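Local coordinates for protein 6-pyruvoyl tetrahydropterin synthase (Plasmodium falciparum, PDB 1Y13) that belongs to the 6-pyruvoyl tetrahydropterin synthase family and, as a six-chain assembly, binds zinc, and biopterin in pockets lined by residues of more than one subunit, at residues A[24-29]-A[70-75]; A[55-60]-A[163-168]; A[31-36]-A[84-89]. One frame throughout, in Å; residues are numbered along the deposited sequence.

Contact 1 (A[24-29]-A[70-75]); sequences VSVESP and IDFSIL. With BIO (biopterin), chain G.
Val24 and Val26 press on Phe72 and Leu75, closing the first turn of a helix against a strand with no hydrogen bond between them. Val24 works in two directions: its CB lies 3.7 Å from Phe72 CE1, while its CG2 sits 3.9 Å from Leu75 CD1 and also touches Ile70 CG2. Two residues along the strand, on the same side, Val26 divides its branches, CG1 going to Phe72 CD1 and CG2 to Leu75 CB, the latter pair 3.8 Å apart. This is helix 72-86 packed on the long antiparallel sheet of a T-fold (tunnelling fold) subunit, and at Val24 to Val26 the sheet runs on into a strand of the second subunit. The valines approach the Phe72 ring obliquely; over one of its faces lies biopterin, with C2 of the pterin 3.3 Å above the ring plane and displaced toward the rim. Two backbone groups fix the pterin edge. Ile70 O accepts from biopterin N2 at 2.7 Å, and Phe72 N donates to N1 almost straight (3.0 Å, 167°). Asp71, between them, is the N-cap of the helix: CG stands anti to the backbone N (chi1 -157°), and OD1 accepts from Ser73 N from above the carboxylate plane. The same Asp71 OD1 lies 2.9 Å from biopterin N8. Glu136 and Thr135 of the second subunit bind the same biopterin.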
loop_
_atom_site.group_PDB
_atom_site.type_symbol
_atom_site.label_atom_id
_atom_site.label_comp_id
_atom_site.label_asym_id
_atom_site.label_seq_id
_atom_site.Cartn_x
_atom_site.Cartn_y
_atom_site.Cartn_z
ATOM N N VAL A 24 19.813 -4.655 -4.955
ATOM C CA VAL A 24 19.176 -4.169 -3.729
ATOM C C VAL A 24 18.463 -2.851 -4.049
ATOM O O VAL A 24 18.913 -2.072 -4.906
ATOM C CB VAL A 24 20.167 -3.978 -2.546
ATOM C CG1 VAL A 24 20.639 -5.327 -1.995
ATOM C CG2 VAL A 24 21.380 -3.113 -2.952
ATOM N N SER A 25 17.330 -2.628 -3.401
ATOM C CA SER A 25 16.594 -1.377 -3.558
ATOM C C SER A 25 16.036 -0.923 -2.253
ATOM O O SER A 25 15.743 -1.731 -1.369
ATOM C CB SER A 25 15.464 -1.441 -4.604
ATOM O OG SER A 25 14.494 -2.394 -4.282
ATOM N N VAL A 26 15.916 0.392 -2.153
ATOM C CA VAL A 26 15.320 1.045 -0.996
ATOM C C VAL A 26 14.225 2.000 -1.490
ATOM O O VAL A 26 14.359 2.630 -2.530
ATOM C CB VAL A 26 16.386 1.788 -0.142
ATOM C CG1 VAL A 26 17.346 0.791 0.464
ATOM C CG2 VAL A 26 17.168 2.793 -1.015
ATOM N N GLU A 27 13.132 2.059 -0.751
ATOM C CA GLU A 27 12.005 2.926 -1.087
ATOM C C GLU A 27 11.336 3.290 0.207
ATOM O O GLU A 27 11.238 2.451 1.093
ATOM C CB GLU A 27 11.011 2.184 -1.992
ATOM C CG GLU A 27 10.093 1.197 -1.255
ATOM C CD GLU A 27 9.320 0.267 -2.206
ATOM N N SER A 28 10.889 4.534 0.346
ATOM C CA SER A 28 10.118 4.922 1.525
ATOM C C SER A 28 9.395 6.226 1.253
ATOM O O SER A 28 9.946 7.108 0.569
ATOM C CB SER A 28 11.050 5.126 2.727
ATOM O OG SER A 28 10.362 5.740 3.816
ATOM N N PRO A 29 8.187 6.379 1.826
ATOM C CA PRO A 29 7.495 7.678 1.961
ATOM C C PRO A 29 8.424 8.791 2.454
ATOM O O PRO A 29 8.150 9.965 2.214
ATOM C CB PRO A 29 6.487 7.400 3.070
ATOM C CG PRO A 29 6.141 5.946 2.925
ATOM C CD PRO A 29 7.380 5.262 2.369
ATOM N N ILE A 70 25.537 -3.899 -1.561
ATOM C CA ILE A 70 26.011 -2.703 -0.856
ATOM C C ILE A 70 25.085 -2.538 0.374
ATOM O O ILE A 70 23.932 -2.959 0.332
ATOM C CB ILE A 70 26.037 -1.411 -1.771
ATOM C CG1 ILE A 70 26.738 -0.236 -1.080
ATOM C CG2 ILE A 70 24.637 -0.984 -2.251
ATOM C CD1 ILE A 70 27.270 0.822 -2.034
ATOM N N ASP A 71 25.602 -1.970 1.463
ATOM C CA ASP A 71 24.821 -1.735 2.687
ATOM C C ASP A 71 23.568 -0.892 2.404
ATOM O O ASP A 71 23.660 0.152 1.782
ATOM C CB ASP A 71 25.690 -1.042 3.740
ATOM C CG ASP A 71 25.184 -1.258 5.173
ATOM O OD1 ASP A 71 23.963 -1.225 5.406
ATOM O OD2 ASP A 71 26.014 -1.461 6.081
ATOM N N PHE A 72 22.403 -1.366 2.838
ATOM C CA PHE A 72 21.161 -0.612 2.662
ATOM C C PHE A 72 21.317 0.799 3.258
ATOM O O PHE A 72 20.850 1.764 2.672
ATOM C CB PHE A 72 19.975 -1.284 3.358
ATOM C CG PHE A 72 19.446 -2.528 2.669
ATOM C CD1 PHE A 72 19.070 -2.507 1.335
ATOM C CD2 PHE A 72 19.197 -3.680 3.413
ATOM C CE1 PHE A 72 18.543 -3.642 0.738
ATOM C CE2 PHE A 72 18.662 -4.820 2.826
ATOM C CZ PHE A 72 18.350 -4.814 1.486
ATOM N N SER A 73 21.992 0.909 4.407
ATOM C CA SER A 73 22.158 2.201 5.093
ATOM C C SER A 73 22.890 3.267 4.270
ATOM O O SER A 73 22.591 4.445 4.383
ATOM C CB SER A 73 22.838 2.026 6.448
ATOM O OG SER A 73 24.199 1.709 6.256
ATOM N N ILE A 74 23.837 2.853 3.436
ATOM C CA ILE A 74 24.480 3.787 2.515
ATOM C C ILE A 74 23.462 4.350 1.488
ATOM O O ILE A 74 23.421 5.552 1.224
ATOM C CB ILE A 74 25.686 3.129 1.804
ATOM C CG1 ILE A 74 26.772 2.768 2.835
ATOM C CG2 ILE A 74 26.220 4.036 0.688
ATOM C CD1 ILE A 74 27.933 1.932 2.280
ATOM N N LEU A 75 22.651 3.478 0.903
ATOM C CA LEU A 75 21.688 3.928 -0.091
ATOM C C LEU A 75 20.667 4.866 0.539
ATOM O O LEU A 75 20.315 5.890 -0.053
ATOM C CB LEU A 75 20.987 2.749 -0.783
ATOM C CG LEU A 75 21.831 1.638 -1.425
ATOM C CD1 LEU A 75 20.936 0.618 -2.085
ATOM C CD2 LEU A 75 22.816 2.205 -2.436
HETATM N N1 BIO G . 22.358 -4.216 3.804
HETATM N N2 BIO G . 22.459 -4.888 1.597
HETATM C C2 BIO G . 22.131 -5.173 2.886
HETATM N N3 BIO G . 21.596 -6.372 3.236
HETATM C C4 BIO G . 21.285 -6.678 4.520
HETATM O O4 BIO G . 20.803 -7.773 4.841
HETATM C C4A BIO G . 21.481 -5.667 5.575
HETATM C C8A BIO G . 22.046 -4.408 5.115
HETATM N N8 BIO G . 22.254 -3.461 6.028
HETATM C C7 BIO G . 21.969 -3.654 7.316
HETATM C C6 BIO G . 21.414 -4.809 7.782
HETATM N N5 BIO G . 21.191 -5.833 6.890
HETATM C C9 BIO G . 21.161 -4.914 9.276
HETATM O O9 BIO G . 20.992 -6.275 9.746
HETATM C C10 BIO G . 19.964 -4.181 9.918
HETATM O O10 BIO G . 18.673 -4.641 9.418
HETATM C C11 BIO G . 20.212 -2.666 10.035
#

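Contact 2 (A[55-60]-A[163-168]); sequences VSLKVR and IEISVS
Two neighbouring strands of the central antiparallel sheet of the T-fold meet here, segments 55-60 and 163-168 running against each other at 165° between their directions. Two hydrogen-bonded pairs hold them. Ser56 and Ser166 exchange N-H...O bonds in both directions, Ser56 N to Ser166 O at 3.0 Å, and Lys58 and Glu164 do the same, with Glu164 N reaching Lys58 O at 2.9 Å. Leu57-Ile165 lies between them, and Val55-Val167 and Val59-Ile163 flank them, as non-hydrogen-bonded pairs, where CA-H groups approach the carbonyls, as Ile165 CA does with Ser56 O (3.2 Å). The sheet has two unlike faces. On the face of Val55, Leu57 and Val59, Leu57 CD1 bridges two isoleucines: with CG anti to the backbone N (chi1 175°), it comes 3.7 Å from Ile163 CG2 and equally close to Ile165 CG2. Helix 135-150 covers this face, with Leu143 and Ile147 on Ile163 and Ile142 and Leu146 on Ile165. On the other face, the Lys58 and Glu164 side chains lie side by side and point the same way. Lys58 bends at chi3 (90°), and its NZ is a long 3.8 Å from Glu164 OE2. A water closes the gap, accepting from Lys58 NZ and donating to Glu164 OE1, an oxygen also bonded to Tyr162 OH. The opposite charges thus meet through a long ion pair and a bridging water, which is consistent with strand pairing set mainly by the four backbone bonds and the apolar face.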
loop_
_atom_site.group_PDB
_atom_site.type_symbol
_atom_site.label_atom_id
_atom_site.label_comp_id
_atom_site.label_asym_id
_atom_site.label_seq_id
_atom_site.Cartn_x
_atom_site.Cartn_y
_atom_site.Cartn_z
ATOM N N VAL A 55 11.249 9.230 -4.181
ATOM C CA VAL A 55 12.398 8.595 -4.856
ATOM C C VAL A 55 12.678 7.196 -4.324
ATOM O O VAL A 55 12.756 6.986 -3.110
ATOM C CB VAL A 55 13.663 9.475 -4.693
ATOM C CG1 VAL A 55 14.890 8.842 -5.322
ATOM C CG2 VAL A 55 13.405 10.862 -5.311
ATOM N N SER A 56 12.811 6.240 -5.233
ATOM C CA SER A 56 13.324 4.922 -4.906
ATOM C C SER A 56 14.576 4.619 -5.725
ATOM O O SER A 56 14.663 4.995 -6.881
ATOM C CB SER A 56 12.265 3.844 -5.137
ATOM O OG SER A 56 12.169 3.544 -6.511
ATOM N N LEU A 57 15.545 3.959 -5.096
ATOM C CA LEU A 57 16.851 3.668 -5.670
ATOM C C LEU A 57 17.135 2.170 -5.704
ATOM O O LEU A 57 16.960 1.475 -4.708
ATOM C CB LEU A 57 17.952 4.332 -4.843
ATOM C CG LEU A 57 19.424 4.064 -5.210
ATOM C CD1 LEU A 57 19.736 4.519 -6.633
ATOM C CD2 LEU A 57 20.360 4.783 -4.223
ATOM N N LYS A 58 17.605 1.696 -6.850
ATOM C CA LYS A 58 17.994 0.313 -7.003
ATOM C C LYS A 58 19.379 0.236 -7.659
ATOM O O LYS A 58 19.676 1.003 -8.580
ATOM C CB LYS A 58 16.942 -0.402 -7.833
ATOM C CG LYS A 58 17.290 -1.794 -8.239
ATOM C CD LYS A 58 16.093 -2.440 -8.865
ATOM C CE LYS A 58 16.078 -2.201 -10.355
ATOM N NZ LYS A 58 15.069 -3.107 -10.968
ATOM N N VAL A 59 20.235 -0.643 -7.141
ATOM C CA VAL A 59 21.563 -0.872 -7.712
ATOM C C VAL A 59 21.779 -2.361 -7.981
ATOM O O VAL A 59 21.332 -3.212 -7.228
ATOM C CB VAL A 59 22.765 -0.222 -6.885
ATOM C CG1 VAL A 59 22.373 1.158 -6.312
ATOM C CG2 VAL A 59 23.227 -1.103 -5.759
ATOM N N ARG A 60 22.449 -2.655 -9.086
ATOM C CA ARG A 60 22.746 -4.030 -9.451
ATOM C C ARG A 60 24.243 -4.255 -9.316
ATOM O O ARG A 60 25.054 -3.486 -9.845
ATOM C CB ARG A 60 22.282 -4.294 -10.869
ATOM C CG ARG A 60 22.373 -5.730 -11.301
ATOM C CD ARG A 60 21.990 -5.840 -12.768
ATOM N NE ARG A 60 20.653 -5.286 -12.980
ATOM C CZ ARG A 60 20.200 -4.781 -14.124
ATOM N NH1 ARG A 60 20.966 -4.756 -15.218
ATOM N NH2 ARG A 60 18.966 -4.304 -14.170
ATOM N N ILE A 163 22.615 1.416 -12.073
ATOM C CA ILE A 163 21.889 2.196 -11.078
ATOM C C ILE A 163 20.594 2.712 -11.707
ATOM O O ILE A 163 20.573 3.172 -12.855
ATOM C CB ILE A 163 22.749 3.360 -10.568
ATOM C CG1 ILE A 163 23.978 2.819 -9.850
ATOM C CG2 ILE A 163 21.991 4.223 -9.571
ATOM C CD1 ILE A 163 25.049 3.836 -9.632
ATOM N N GLU A 164 19.517 2.654 -10.941
ATOM C CA GLU A 164 18.211 3.039 -11.431
ATOM C C GLU A 164 17.472 3.789 -10.337
ATOM O O GLU A 164 17.457 3.362 -9.178
ATOM C CB GLU A 164 17.444 1.785 -11.811
ATOM C CG GLU A 164 16.135 2.014 -12.515
ATOM C CD GLU A 164 15.356 0.720 -12.636
ATOM O OE1 GLU A 164 15.655 -0.099 -13.544
ATOM O OE2 GLU A 164 14.450 0.518 -11.810
ATOM N N ILE A 165 16.877 4.924 -10.688
ATOM C CA ILE A 165 15.968 5.575 -9.764
ATOM C C ILE A 165 14.576 5.728 -10.369
ATOM O O ILE A 165 14.413 5.941 -11.581
ATOM C CB ILE A 165 16.458 6.978 -9.249
ATOM C CG1 ILE A 165 16.420 8.005 -10.344
ATOM C CG2 ILE A 165 17.856 6.966 -8.649
ATOM C CD1 ILE A 165 15.881 9.271 -9.845
ATOM N N SER A 166 13.576 5.604 -9.519
ATOM C CA SER A 166 12.225 5.916 -9.879
ATOM C C SER A 166 11.860 7.181 -9.144
ATOM O O SER A 166 12.118 7.308 -7.943
ATOM C CB SER A 166 11.296 4.801 -9.425
ATOM O OG SER A 166 11.372 3.708 -10.320
ATOM N N VAL A 167 11.251 8.118 -9.850
ATOM C CA VAL A 167 10.752 9.331 -9.212
ATOM C C VAL A 167 9.264 9.394 -9.495
ATOM O O VAL A 167 8.866 9.495 -10.661
ATOM C CB VAL A 167 11.426 10.630 -9.720
ATOM C CG1 VAL A 167 10.871 11.836 -8.950
ATOM C CG2 VAL A 167 12.926 10.587 -9.559
ATOM N N SER A 168 8.443 9.337 -8.444
ATOM C CA SER A 168 7.023 9.516 -8.641
ATOM C C SER A 168 6.604 10.953 -8.341
ATOM O O SER A 168 7.039 11.536 -7.347
ATOM C CB SER A 168 6.231 8.517 -7.803
ATOM O OG SER A 168 6.410 8.792 -6.436
HETATM O O HOH W 1 15.366 -2.595 -13.497
#

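Contact 3 (A[31-36]-A[84-89]); sequences FSFNCA and NKLDHH. With BIO (biopterin), chain B.
Phe33, Asn34 and Cys35 receive the end of helix 72-86, where Leu86, Asp87 and His88 turn the T-fold chain from helix toward strand 90-93. Three hydrogen bonds join the segments. Asp87 OD1 accepts from Asn34 N at 2.8 Å and 172° through its anti lone pair, the one away from the other carboxylate oxygen; Asp87 CG, anti to its backbone N (chi1 -170°), carries OD1 up to the strand. His88 N reaches Asn34 O from well above the carbonyl plane, at 3.0 Å, and Ala36 N bonds to His89 O. The helix end is tied down within its own segment as well: His89 ND1 donates to Leu86 O at 2.8 Å, with that oxygen in the plane of the imidazole. Apolar packing is carried by a CH-pi contact, Leu86 CD2 standing 3.8 Å from the centre of the Phe33 ring and almost on its normal, while Ile138 and Ile142 of helix 135-150 also touch Phe33. Towards the ligand, the His88 ring stacks on zinc ligand His49 of the fourth subunit, and a biopterin tail lies near the imidazole edge, its modelled closeness doubtful. Cys35 SG, lying in the plane of the Phe33 ring, comes to 3.2 Å from Leu86 O.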
loop_
_atom_site.group_PDB
_atom_site.type_symbol
_atom_site.label_atom_id
_atom_site.label_comp_id
_atom_site.label_asym_id
_atom_site.label_seq_id
_atom_site.Cartn_x
_atom_site.Cartn_y
_atom_site.Cartn_z
ATOM N N PHE A 31 11.624 9.175 1.621
ATOM C CA PHE A 31 12.474 9.648 0.525
ATOM C C PHE A 31 11.657 10.587 -0.375
ATOM O O PHE A 31 11.398 10.282 -1.548
ATOM C CB PHE A 31 13.041 8.494 -0.315
ATOM C CG PHE A 31 13.730 7.416 0.486
ATOM C CD1 PHE A 31 14.310 7.693 1.728
ATOM C CD2 PHE A 31 13.835 6.135 -0.029
ATOM C CE1 PHE A 31 14.946 6.694 2.462
ATOM C CE2 PHE A 31 14.470 5.117 0.698
ATOM C CZ PHE A 31 15.035 5.395 1.936
ATOM N N SER A 32 11.281 11.733 0.180
ATOM C CA SER A 32 10.391 12.659 -0.501
ATOM C C SER A 32 10.892 14.088 -0.505
ATOM O O SER A 32 11.651 14.495 0.366
ATOM C CB SER A 32 9.022 12.632 0.179
ATOM O OG SER A 32 8.438 11.362 -0.043
ATOM N N PHE A 33 10.465 14.829 -1.508
ATOM C CA PHE A 33 10.595 16.264 -1.493
ATOM C C PHE A 33 9.266 16.881 -1.942
ATOM O O PHE A 33 8.692 16.479 -2.959
ATOM C CB PHE A 33 11.806 16.741 -2.311
ATOM C CG PHE A 33 11.892 16.190 -3.711
ATOM C CD1 PHE A 33 12.450 14.946 -3.953
ATOM C CD2 PHE A 33 11.509 16.970 -4.799
ATOM C CE1 PHE A 33 12.552 14.442 -5.247
ATOM C CE2 PHE A 33 11.615 16.478 -6.109
ATOM C CZ PHE A 33 12.139 15.216 -6.338
ATOM N N ASN A 34 8.769 17.837 -1.157
ATOM C CA ASN A 34 7.483 18.463 -1.447
ATOM C C ASN A 34 7.723 19.825 -2.070
ATOM O O ASN A 34 8.138 20.753 -1.371
ATOM C CB ASN A 34 6.605 18.586 -0.176
ATOM C CG ASN A 34 6.558 17.285 0.638
ATOM O OD1 ASN A 34 6.617 16.182 0.092
ATOM N ND2 ASN A 34 6.461 17.416 1.927
ATOM N N CYS A 35 7.460 19.939 -3.372
ATOM C CA CYS A 35 7.843 21.125 -4.157
ATOM C C CYS A 35 6.706 21.706 -4.995
ATOM O O CYS A 35 5.780 20.982 -5.381
ATOM C CB CYS A 35 8.985 20.754 -5.102
ATOM S SG CYS A 35 10.527 20.479 -4.211
ATOM N N ALA A 36 6.800 22.998 -5.285
ATOM C CA ALA A 36 5.959 23.637 -6.260
ATOM C C ALA A 36 6.667 23.662 -7.618
ATOM O O ALA A 36 7.903 23.635 -7.683
ATOM C CB ALA A 36 5.588 25.075 -5.801
ATOM N N ASN A 84 16.461 15.966 0.742
ATOM C CA ASN A 84 16.489 17.077 1.661
ATOM C C ASN A 84 16.856 18.412 1.002
ATOM O O ASN A 84 16.304 19.441 1.382
ATOM C CB ASN A 84 17.408 16.780 2.840
ATOM C CG ASN A 84 16.797 15.770 3.821
ATOM O OD1 ASN A 84 15.599 15.452 3.746
ATOM N ND2 ASN A 84 17.625 15.250 4.747
ATOM N N LYS A 85 17.750 18.391 0.010
ATOM C CA LYS A 85 18.184 19.616 -0.660
ATOM C C LYS A 85 17.054 20.216 -1.500
ATOM O O LYS A 85 16.936 21.426 -1.608
ATOM C CB LYS A 85 19.396 19.356 -1.555
ATOM C CG LYS A 85 20.709 19.207 -0.812
ATOM N N LEU A 86 16.234 19.357 -2.088
ATOM C CA LEU A 86 15.136 19.782 -2.937
ATOM C C LEU A 86 13.871 20.208 -2.147
ATOM O O LEU A 86 13.143 21.132 -2.549
ATOM C CB LEU A 86 14.788 18.650 -3.915
ATOM C CG LEU A 86 15.524 18.593 -5.267
ATOM C CD1 LEU A 86 16.952 18.933 -5.105
ATOM C CD2 LEU A 86 15.442 17.219 -5.904
ATOM N N ASP A 87 13.627 19.534 -1.029
ATOM C CA ASP A 87 12.375 19.640 -0.274
ATOM C C ASP A 87 12.041 21.103 0.035
ATOM O O ASP A 87 12.922 21.887 0.398
ATOM C CB ASP A 87 12.506 18.812 1.023
ATOM C CG ASP A 87 11.189 18.630 1.786
ATOM O OD1 ASP A 87 10.104 18.490 1.198
ATOM O OD2 ASP A 87 11.256 18.598 3.019
ATOM N N HIS A 88 10.758 21.449 -0.137
ATOM C CA HIS A 88 10.200 22.764 0.241
ATOM C C HIS A 88 10.652 23.941 -0.568
ATOM O O HIS A 88 10.994 24.967 -0.023
ATOM C CB HIS A 88 10.383 23.024 1.739
ATOM C CG HIS A 88 9.287 22.435 2.561
ATOM N ND1 HIS A 88 8.536 23.178 3.451
ATOM C CD2 HIS A 88 8.760 21.187 2.569
ATOM C CE1 HIS A 88 7.630 22.394 4.006
ATOM N NE2 HIS A 88 7.742 21.182 3.485
ATOM N N HIS A 89 10.637 23.792 -1.883
ATOM C CA HIS A 89 11.022 24.853 -2.780
ATOM C C HIS A 89 10.107 24.875 -3.974
ATOM O O HIS A 89 9.408 23.896 -4.237
ATOM C CB HIS A 89 12.448 24.591 -3.290
ATOM C CG HIS A 89 13.486 24.739 -2.237
ATOM N ND1 HIS A 89 14.090 23.658 -1.636
ATOM C CD2 HIS A 89 14.016 25.842 -1.660
ATOM C CE1 HIS A 89 14.965 24.089 -0.743
ATOM N NE2 HIS A 89 14.938 25.411 -0.738
HETATM N N1 BIO B . 1.042 20.400 10.718
HETATM N N2 BIO B . -0.920 19.785 11.770
HETATM C C2 BIO B . -0.298 20.274 10.664
HETATM N N3 BIO B . -0.993 20.622 9.550
HETATM C C4 BIO B . -0.388 21.131 8.450
HETATM O O4 BIO B . -1.022 21.454 7.435
HETATM C C4A BIO B . 1.080 21.271 8.427
HETATM C C8A BIO B . 1.749 20.866 9.653
HETATM N N8 BIO B . 3.076 20.980 9.691
HETATM C C7 BIO B . 3.769 21.456 8.657
HETATM C C6 BIO B . 3.182 21.821 7.482
HETATM N N5 BIO B . 1.811 21.742 7.385
HETATM C C9 BIO B . 4.080 22.372 6.389
HETATM O O9 BIO B . 3.371 23.125 5.374
HETATM C C10 BIO B . 4.964 21.423 5.553
HETATM O O10 BIO B . 4.195 20.458 4.774
HETATM C C11 BIO B . 6.185 20.924 6.347
HETATM O O HOH W 2 13.157 15.172 2.418
#

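Contacts 1 and 3 join the same two elements, strand 21-41 and helix 72-86, at the helix's two ends, their centres about 19 Å apart. Contact 2 lies beside them in the sheet, because strand 49-62 neighbours strand 21-41: backbone bonds link Val24 and Val26 to Val59 and Leu57, and Phe31 to Val55. Contact 1 is buried and purely apolar across its segments, contact 2 is buried with a polar, partly exposed second face, and contact 3 is only partly buried and bonded largely through backbone groups. Contacts 1 and 3 each border a different biopterin, one gripping a pterin, the other lying near a tail beside zinc, whereas contact 2 stands back from both ligands.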